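Local coordinates for protein isatin hydrolase (Ralstonia solanacearum, PDB 5NMP) that hydrolyses isatin to isatinate in a reaction that depends on a bound manganese ion, and has the fold of the putative cyclase family, at residues N122-L127 against G171-G176; W147-T152 against K231-L236. All coordinates share one frame; numbering follows the deposited sequence.

Interaction 1 (N122-L127 against G171-G176); sequences NEDWLL and GAHTPG
H173 reaches across to the carboxylate of D124. Its CG stands anti to the carbonyl carbon (chi1 -71°). H173 CB lies 3.4 Å from D124 OD2. CG lies near both carboxylate oxygens. H173 ND1 donates to D124 OD1 over 2.8 Å. The bond is fairly straight, with 161° at the hydrogen. The oxygen lies near the ring plane and accepts the N-H on its syn lone pair. H173 CE1 lies 3.7 Å from the same D124 OD1. The carboxylate is twisted about 60° out of the ring plane. At the tip, NE2 is hydrogen-bonded to D170, so the ring is gripped at both nitrogens and its rotation is fixed. Two carboxylates this close would tend to stabilise a protonated ring.

D124 OD2 also takes a bond from a water that donates to T174 O, a bridge to the backbone of 171-176. D124 sits in a type I turn, N122 to W125. N122 OD1 accepts from D124 N at 2.9 Å, an Asx turn that braces it. E123 turns its carboxylate to another partner, R157.

Further along, P175 packs on backbone oxygens, its CD against E123 O and its CB against W125 O. G176 then makes two backbone bonds. G176 N donates to W125 O over 3.3 Å. G176 O accepts from L127 N at 2.8 Å and also receives a CA-H contact from L126.

G176 thus pairs with L126 in a parallel bridge, the start of the small two-stranded parallel sheet 126-127 and 176-177. The His-carboxylate hydrogen bond joins the two loops just before it.

Interaction 2 (W147-T152 against K231-L236); sequences WVLFRT and KNLDQL
L233 plugs against the face of strand 147-151 that carries L149 and R151. L233 CD1 rests 3.8 Å from R151 CA and also meets F150 O. L233 CD2 touches L149 CD1 at 3.9 Å, the two side chains crossing at about a right angle. L149 CD1 also reaches L236 CD1, 4.1 Å away. R151 CG slides past L233 CB at 3.9 Å, the two chains running in opposite directions.

R151 starts with CG anti to its backbone N (chi1 177°) and stays extended to NE. This lays the guanidinium along the 3-10 turn. D234 CB sits over one face of it, near the rim, 3.4 Å from R151 NH2. In the D234 carboxylate, D234 OD2 stays 5.1 Å from R151 NH2. The salt bridge of R151 goes instead from NE to D153.

Behind this shell, L236 N bonds to L233 O and holds the turn. L236 also packs on V112 of strand 107-114 and on A262 and V264 of strand 261-264. Strand 147-151 pairs with 107-114 through the backbone. The arrangement is a loop with a 3-10 turn, between strands 225-228 and 239-244, packed on one face of the central mixed sheet of the putative cyclase fold.

From the N terminus, the segments come in the order 122-127, 147-152, 171-176, 231-236. The contacts therefore cross. Interaction 1 closes a loop of 43 residues that contains strand 147-151. Interaction 2 starts inside that loop and closes a longer one of 78 residues, which includes 171-176. The two meet mainly at F150, on the opposite side of its strand from L233, and also where P175 packs on T152. F150 CZ lies 3.7 Å from W125 CZ3, and the F150 ring also packs against L127 and G176. Strand 147-151 is thus held between the small parallel sheet on one face and the loop before strand 239-244 on the other.

Interaction 1 (N122-L127 against G171-G176)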
ATOM      1  N   ASN A 122     -20.641 -26.398   0.417  1.00 57.67           N
ATOM      2  CA  ASN A 122     -20.024 -26.825  -0.835  1.00 56.49           C
ATOM      3  C   ASN A 122     -18.771 -26.013  -1.141  1.00 56.36           C
ATOM      4  O   ASN A 122     -18.849 -24.835  -1.482  1.00 55.90           O
ATOM      5  CB  ASN A 122     -21.014 -26.713  -1.993  1.00 53.26           C
ATOM      6  CG  ASN A 122     -20.428 -27.185  -3.313  1.00 57.39           C
ATOM      7  OD1 ASN A 122     -19.389 -27.846  -3.346  1.00 57.84           O
ATOM      8  ND2 ASN A 122     -21.100 -26.852  -4.409  1.00 55.35           N
ATOM      9  N   GLU A 123     -17.617 -26.657  -1.032  1.00 57.37           N
ATOM     10  CA  GLU A 123     -16.346 -25.988  -1.256  1.00 54.82           C
ATOM     11  C   GLU A 123     -16.097 -25.715  -2.741  1.00 56.13           C
ATOM     12  O   GLU A 123     -15.175 -24.981  -3.100  1.00 54.81           O
ATOM     13  CB  GLU A 123     -15.211 -26.820  -0.659  1.00 54.71           C
ATOM     14  CG  GLU A 123     -15.300 -26.947   0.858  1.00 56.71           C
ATOM     15  CD  GLU A 123     -14.402 -28.031   1.421  1.00 64.21           C
ATOM     16  OE1 GLU A 123     -14.242 -29.086   0.766  1.00 73.47           O
ATOM     17  OE2 GLU A 123     -13.855 -27.827   2.524  1.00 61.44           O
ATOM     18  N   ASP A 124     -16.929 -26.293  -3.601  1.00 57.71           N
ATOM     19  CA  ASP A 124     -16.805 -26.081  -5.042  1.00 58.82           C
ATOM     20  C   ASP A 124     -17.941 -25.225  -5.583  1.00 57.23           C
ATOM     21  O   ASP A 124     -18.182 -25.189  -6.792  1.00 60.82           O
ATOM     22  CB  ASP A 124     -16.767 -27.416  -5.779  1.00 56.08           C
ATOM     23  CG  ASP A 124     -15.447 -28.129  -5.612  1.00 69.92           C
ATOM     24  OD1 ASP A 124     -15.450 -29.310  -5.205  1.00 71.90           O
ATOM     25  OD2 ASP A 124     -14.402 -27.506  -5.895  1.00 69.16           O
ATOM     26  N   TRP A 125     -18.630 -24.538  -4.676  1.00 52.74           N
ATOM     27  CA  TRP A 125     -19.793 -23.727  -5.022  1.00 52.24           C
ATOM     28  C   TRP A 125     -19.456 -22.658  -6.059  1.00 52.88           C
ATOM     29  O   TRP A 125     -18.412 -22.011  -5.988  1.00 54.98           O
ATOM     30  CB  TRP A 125     -20.367 -23.081  -3.762  1.00 53.25           C
ATOM     31  CG  TRP A 125     -21.695 -22.421  -3.956  1.00 53.90           C
ATOM     32  CD1 TRP A 125     -22.922 -23.012  -3.891  1.00 52.96           C
ATOM     33  CD2 TRP A 125     -21.931 -21.035  -4.231  1.00 54.26           C
ATOM     34  NE1 TRP A 125     -23.907 -22.081  -4.114  1.00 54.52           N
ATOM     35  CE2 TRP A 125     -23.325 -20.859  -4.326  1.00 52.87           C
ATOM     36  CE3 TRP A 125     -21.096 -19.926  -4.409  1.00 53.47           C
ATOM     37  CZ2 TRP A 125     -23.905 -19.621  -4.591  1.00 50.03           C
ATOM     38  CZ3 TRP A 125     -21.674 -18.698  -4.672  1.00 53.78           C
ATOM     39  CH2 TRP A 125     -23.065 -18.555  -4.761  1.00 53.67           C
ATOM     40  N   LEU A 126     -20.353 -22.480  -7.023  1.00 52.27           N
ATOM     41  CA  LEU A 126     -20.119 -21.553  -8.118  1.00 49.62           C
ATOM     42  C   LEU A 126     -21.058 -20.354  -8.070  1.00 52.63           C
ATOM     43  O   LEU A 126     -22.278 -20.507  -7.990  1.00 57.23           O
ATOM     44  CB  LEU A 126     -20.263 -22.273  -9.459  1.00 50.91           C
ATOM     45  CG  LEU A 126     -19.314 -23.450  -9.681  1.00 55.94           C
ATOM     46  CD1 LEU A 126     -19.580 -24.119 -11.017  1.00 54.55           C
ATOM     47  CD2 LEU A 126     -17.868 -22.988  -9.585  1.00 58.31           C
ATOM     48  N   LEU A 127     -20.471 -19.162  -8.118  1.00 51.15           N
ATOM     49  CA  LEU A 127     -21.227 -17.920  -8.214  1.00 48.54           C
ATOM     50  C   LEU A 127     -21.838 -17.793  -9.605  1.00 55.22           C
ATOM     51  O   LEU A 127     -21.122 -17.767 -10.608  1.00 58.96           O
ATOM     52  CB  LEU A 127     -20.324 -16.721  -7.916  1.00 45.42           C
ATOM     53  CG  LEU A 127     -20.954 -15.328  -7.962  1.00 42.26           C
ATOM     54  CD1 LEU A 127     -22.058 -15.214  -6.933  1.00 39.89           C
ATOM     55  CD2 LEU A 127     -19.898 -14.267  -7.729  1.00 41.11           C
ATOM     56  N   GLY A 171      -6.489 -31.427  -8.061  1.00 62.39           N
ATOM     57  CA  GLY A 171      -6.325 -29.992  -7.925  1.00 62.20           C
ATOM     58  C   GLY A 171      -7.013 -29.390  -6.715  1.00 61.05           C
ATOM     59  O   GLY A 171      -7.457 -30.102  -5.816  1.00 60.74           O
ATOM     60  N   ALA A 172      -7.098 -28.063  -6.703  1.00 60.28           N
ATOM     61  CA  ALA A 172      -7.674 -27.333  -5.580  1.00 53.20           C
ATOM     62  C   ALA A 172      -9.192 -27.249  -5.682  1.00 55.03           C
ATOM     63  O   ALA A 172      -9.741 -27.049  -6.766  1.00 57.14           O
ATOM     64  CB  ALA A 172      -7.078 -25.934  -5.501  1.00 43.60           C
ATOM     65  N   HIS A 173      -9.863 -27.395  -4.545  1.00 49.96           N
ATOM     66  CA  HIS A 173     -11.316 -27.301  -4.500  1.00 51.71           C
ATOM     67  C   HIS A 173     -11.764 -26.058  -3.739  1.00 51.09           C
ATOM     68  O   HIS A 173     -11.972 -26.094  -2.528  1.00 53.94           O
ATOM     69  CB  HIS A 173     -11.910 -28.564  -3.877  1.00 49.31           C
ATOM     70  CG  HIS A 173     -11.801 -29.770  -4.756  1.00 59.59           C
ATOM     71  ND1 HIS A 173     -12.838 -30.208  -5.553  1.00 54.40           N
ATOM     72  CD2 HIS A 173     -10.771 -30.620  -4.980  1.00 61.84           C
ATOM     73  CE1 HIS A 173     -12.454 -31.280  -6.222  1.00 57.06           C
ATOM     74  NE2 HIS A 173     -11.204 -31.552  -5.893  1.00 56.36           N
ATOM     75  N   THR A 174     -11.906 -24.956  -4.467  1.00 49.00           N
ATOM     76  CA  THR A 174     -12.291 -23.675  -3.888  1.00 46.37           C
ATOM     77  C   THR A 174     -13.418 -23.045  -4.712  1.00 47.67           C
ATOM     78  O   THR A 174     -13.545 -23.325  -5.905  1.00 43.41           O
ATOM     79  CB  THR A 174     -11.087 -22.713  -3.814  1.00 47.36           C
ATOM     80  OG1 THR A 174     -10.528 -22.542  -5.120  1.00 48.66           O
ATOM     81  CG2 THR A 174     -10.013 -23.267  -2.890  1.00 40.91           C
ATOM     82  N   PRO A 175     -14.253 -22.204  -4.077  1.00 46.28           N
ATOM     83  CA  PRO A 175     -15.378 -21.599  -4.798  1.00 47.63           C
ATOM     84  C   PRO A 175     -14.939 -20.524  -5.791  1.00 51.04           C
ATOM     85  O   PRO A 175     -13.796 -20.073  -5.739  1.00 53.28           O
ATOM     86  CB  PRO A 175     -16.226 -20.995  -3.674  1.00 48.61           C
ATOM     87  CG  PRO A 175     -15.264 -20.741  -2.575  1.00 45.10           C
ATOM     88  CD  PRO A 175     -14.261 -21.853  -2.646  1.00 48.17           C
ATOM     89  N   GLY A 176     -15.840 -20.128  -6.686  1.00 52.24           N
ATOM     90  CA  GLY A 176     -15.521 -19.145  -7.708  1.00 52.76           C
ATOM     91  C   GLY A 176     -16.668 -18.898  -8.673  1.00 55.09           C
ATOM     92  O   GLY A 176     -17.695 -19.572  -8.604  1.00 56.97           O
TER
HETATM   93  O   HOH W   1     -13.644 -25.380  -7.620  1.00 44.04           O

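Interaction 2 (W147-T152 against K231-L236)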
ATOM      1  N   TRP A 147     -15.491  -2.473  -7.276  1.00 50.03           N
ATOM      2  CA  TRP A 147     -15.023  -3.816  -6.948  1.00 48.35           C
ATOM      3  C   TRP A 147     -16.205  -4.726  -6.652  1.00 45.16           C
ATOM      4  O   TRP A 147     -17.200  -4.299  -6.065  1.00 47.33           O
ATOM      5  CB  TRP A 147     -14.092  -3.812  -5.731  1.00 47.80           C
ATOM      6  CG  TRP A 147     -12.712  -3.300  -5.972  1.00 49.63           C
ATOM      7  CD1 TRP A 147     -12.234  -2.062  -5.662  1.00 41.65           C
ATOM      8  CD2 TRP A 147     -11.615  -4.022  -6.547  1.00 47.77           C
ATOM      9  NE1 TRP A 147     -10.912  -1.963  -6.018  1.00 47.23           N
ATOM     10  CE2 TRP A 147     -10.508  -3.152  -6.565  1.00 46.70           C
ATOM     11  CE3 TRP A 147     -11.466  -5.317  -7.054  1.00 41.92           C
ATOM     12  CZ2 TRP A 147      -9.268  -3.532  -7.071  1.00 49.08           C
ATOM     13  CZ3 TRP A 147     -10.232  -5.693  -7.556  1.00 44.38           C
ATOM     14  CH2 TRP A 147      -9.150  -4.804  -7.561  1.00 49.60           C
ATOM     15  N   VAL A 148     -16.091  -5.983  -7.054  1.00 45.25           N
ATOM     16  CA  VAL A 148     -17.024  -7.002  -6.603  1.00 47.57           C
ATOM     17  C   VAL A 148     -16.296  -7.918  -5.627  1.00 48.45           C
ATOM     18  O   VAL A 148     -15.476  -8.743  -6.030  1.00 51.07           O
ATOM     19  CB  VAL A 148     -17.597  -7.818  -7.772  1.00 49.39           C
ATOM     20  CG1 VAL A 148     -18.517  -8.916  -7.253  1.00 47.71           C
ATOM     21  CG2 VAL A 148     -18.341  -6.910  -8.728  1.00 49.25           C
ATOM     22  N   LEU A 149     -16.582  -7.753  -4.340  1.00 47.11           N
ATOM     23  CA  LEU A 149     -15.918  -8.545  -3.308  1.00 46.32           C
ATOM     24  C   LEU A 149     -16.732  -9.792  -2.965  1.00 48.03           C
ATOM     25  O   LEU A 149     -17.849  -9.705  -2.449  1.00 48.07           O
ATOM     26  CB  LEU A 149     -15.668  -7.696  -2.058  1.00 38.64           C
ATOM     27  CG  LEU A 149     -14.823  -6.439  -2.301  1.00 38.64           C
ATOM     28  CD1 LEU A 149     -14.507  -5.721  -1.001  1.00 40.25           C
ATOM     29  CD2 LEU A 149     -13.542  -6.776  -3.055  1.00 36.63           C
ATOM     30  N   PHE A 150     -16.156 -10.950  -3.269  1.00 44.67           N
ATOM     31  CA  PHE A 150     -16.797 -12.244  -3.069  1.00 43.12           C
ATOM     32  C   PHE A 150     -16.538 -12.769  -1.656  1.00 45.78           C
ATOM     33  O   PHE A 150     -15.494 -13.366  -1.395  1.00 48.27           O
ATOM     34  CB  PHE A 150     -16.278 -13.235  -4.119  1.00 45.26           C
ATOM     35  CG  PHE A 150     -17.030 -14.537  -4.171  1.00 46.70           C
ATOM     36  CD1 PHE A 150     -18.327 -14.635  -3.694  1.00 48.00           C
ATOM     37  CD2 PHE A 150     -16.429 -15.668  -4.706  1.00 47.76           C
ATOM     38  CE1 PHE A 150     -19.012 -15.839  -3.750  1.00 51.45           C
ATOM     39  CE2 PHE A 150     -17.107 -16.875  -4.763  1.00 50.10           C
ATOM     40  CZ  PHE A 150     -18.401 -16.961  -4.285  1.00 50.66           C
ATOM     41  N   ARG A 151     -17.484 -12.546  -0.748  1.00 48.74           N
ATOM     42  CA  ARG A 151     -17.338 -13.019   0.629  1.00 50.18           C
ATOM     43  C   ARG A 151     -17.705 -14.493   0.773  1.00 53.07           C
ATOM     44  O   ARG A 151     -18.815 -14.902   0.433  1.00 56.29           O
ATOM     45  CB  ARG A 151     -18.197 -12.197   1.587  1.00 48.53           C
ATOM     46  CG  ARG A 151     -18.115 -12.710   3.007  1.00 46.30           C
ATOM     47  CD  ARG A 151     -19.152 -12.100   3.921  1.00 48.42           C
ATOM     48  NE  ARG A 151     -19.156 -12.788   5.207  1.00 53.04           N
ATOM     49  CZ  ARG A 151     -20.138 -12.712   6.098  1.00 58.88           C
ATOM     50  NH1 ARG A 151     -21.210 -11.971   5.847  1.00 63.59           N
ATOM     51  NH2 ARG A 151     -20.048 -13.384   7.239  1.00 56.74           N
ATOM     52  N   THR A 152     -16.772 -15.281   1.299  1.00 51.76           N
ATOM     53  CA  THR A 152     -16.965 -16.720   1.442  1.00 50.32           C
ATOM     54  C   THR A 152     -16.583 -17.233   2.828  1.00 49.29           C
ATOM     55  O   THR A 152     -16.736 -18.420   3.112  1.00 53.04           O
ATOM     56  CB  THR A 152     -16.139 -17.492   0.403  1.00 52.38           C
ATOM     57  OG1 THR A 152     -14.760 -17.123   0.531  1.00 52.43           O
ATOM     58  CG2 THR A 152     -16.616 -17.179  -1.010  1.00 50.32           C
ATOM     59  N   LYS A 231      -9.665 -10.452   3.997  1.00 50.51           N
ATOM     60  CA  LYS A 231     -10.351 -10.861   5.215  1.00 50.14           C
ATOM     61  C   LYS A 231     -11.239  -9.734   5.730  1.00 49.85           C
ATOM     62  O   LYS A 231     -11.205  -8.621   5.203  1.00 45.42           O
ATOM     63  CB  LYS A 231      -9.346 -11.277   6.290  1.00 51.78           C
ATOM     64  CG  LYS A 231      -8.391 -10.170   6.697  1.00 52.75           C
ATOM     65  CD  LYS A 231      -7.483 -10.612   7.828  1.00 51.06           C
ATOM     66  CE  LYS A 231      -8.259 -10.815   9.119  1.00 49.98           C
ATOM     67  NZ  LYS A 231      -7.348 -11.130  10.256  1.00 51.05           N
ATOM     68  N   ASN A 232     -12.029 -10.045   6.757  1.00 50.96           N
ATOM     69  CA  ASN A 232     -12.944  -9.092   7.387  1.00 52.32           C
ATOM     70  C   ASN A 232     -14.009  -8.536   6.452  1.00 52.94           C
ATOM     71  O   ASN A 232     -14.499  -7.428   6.665  1.00 52.28           O
ATOM     72  CB  ASN A 232     -12.167  -7.923   8.003  1.00 49.42           C
ATOM     73  CG  ASN A 232     -11.420  -8.315   9.259  1.00 53.15           C
ATOM     74  OD1 ASN A 232     -11.806  -9.250   9.963  1.00 53.45           O
ATOM     75  ND2 ASN A 232     -10.345  -7.592   9.552  1.00 56.00           N
ATOM     76  N   LEU A 233     -14.377  -9.299   5.426  1.00 53.13           N
ATOM     77  CA  LEU A 233     -15.434  -8.870   4.517  1.00 49.95           C
ATOM     78  C   LEU A 233     -16.779  -8.839   5.235  1.00 51.19           C
ATOM     79  O   LEU A 233     -17.696  -8.127   4.827  1.00 53.14           O
ATOM     80  CB  LEU A 233     -15.504  -9.783   3.291  1.00 49.06           C
ATOM     81  CG  LEU A 233     -14.325  -9.683   2.322  1.00 48.93           C
ATOM     82  CD1 LEU A 233     -14.575 -10.518   1.079  1.00 44.60           C
ATOM     83  CD2 LEU A 233     -14.047  -8.230   1.953  1.00 50.06           C
ATOM     84  N   ASP A 234     -16.878  -9.604   6.317  1.00 53.94           N
ATOM     85  CA  ASP A 234     -18.086  -9.654   7.133  1.00 60.31           C
ATOM     86  C   ASP A 234     -18.352  -8.341   7.870  1.00 62.08           C
ATOM     87  O   ASP A 234     -19.435  -8.143   8.416  1.00 68.91           O
ATOM     88  CB  ASP A 234     -17.990 -10.798   8.143  1.00 68.27           C
ATOM     89  CG  ASP A 234     -16.781 -10.670   9.052  1.00 78.73           C
ATOM     90  OD1 ASP A 234     -16.930 -10.143  10.174  1.00 80.76           O
ATOM     91  OD2 ASP A 234     -15.678 -11.092   8.641  1.00 84.57           O
ATOM     92  N   GLN A 235     -17.364  -7.453   7.895  1.00 56.85           N
ATOM     93  CA  GLN A 235     -17.514  -6.167   8.568  1.00 58.89           C
ATOM     94  C   GLN A 235     -17.887  -5.063   7.590  1.00 58.99           C
ATOM     95  O   GLN A 235     -17.968  -3.890   7.961  1.00 58.76           O
ATOM     96  CB  GLN A 235     -16.230  -5.791   9.308  1.00 60.32           C
ATOM     97  CG  GLN A 235     -15.876  -6.732  10.440  1.00 67.89           C
ATOM     98  CD  GLN A 235     -14.632  -6.299  11.185  1.00 73.58           C
ATOM     99  OE1 GLN A 235     -14.390  -5.106  11.374  1.00 73.76           O
ATOM    100  NE2 GLN A 235     -13.830  -7.270  11.607  1.00 77.58           N
ATOM    101  N   LEU A 236     -18.115  -5.444   6.338  1.00 57.87           N
ATOM    102  CA  LEU A 236     -18.477  -4.485   5.304  1.00 53.94           C
ATOM    103  C   LEU A 236     -19.957  -4.569   4.956  1.00 55.66           C
ATOM    104  O   LEU A 236     -20.545  -5.649   4.979  1.00 56.19           O
ATOM    105  CB  LEU A 236     -17.636  -4.711   4.048  1.00 51.93           C
ATOM    106  CG  LEU A 236     -16.124  -4.562   4.210  1.00 52.49           C
ATOM    107  CD1 LEU A 236     -15.445  -4.578   2.844  1.00 52.97           C
ATOM    108  CD2 LEU A 236     -15.788  -3.291   4.971  1.00 49.94           C
TER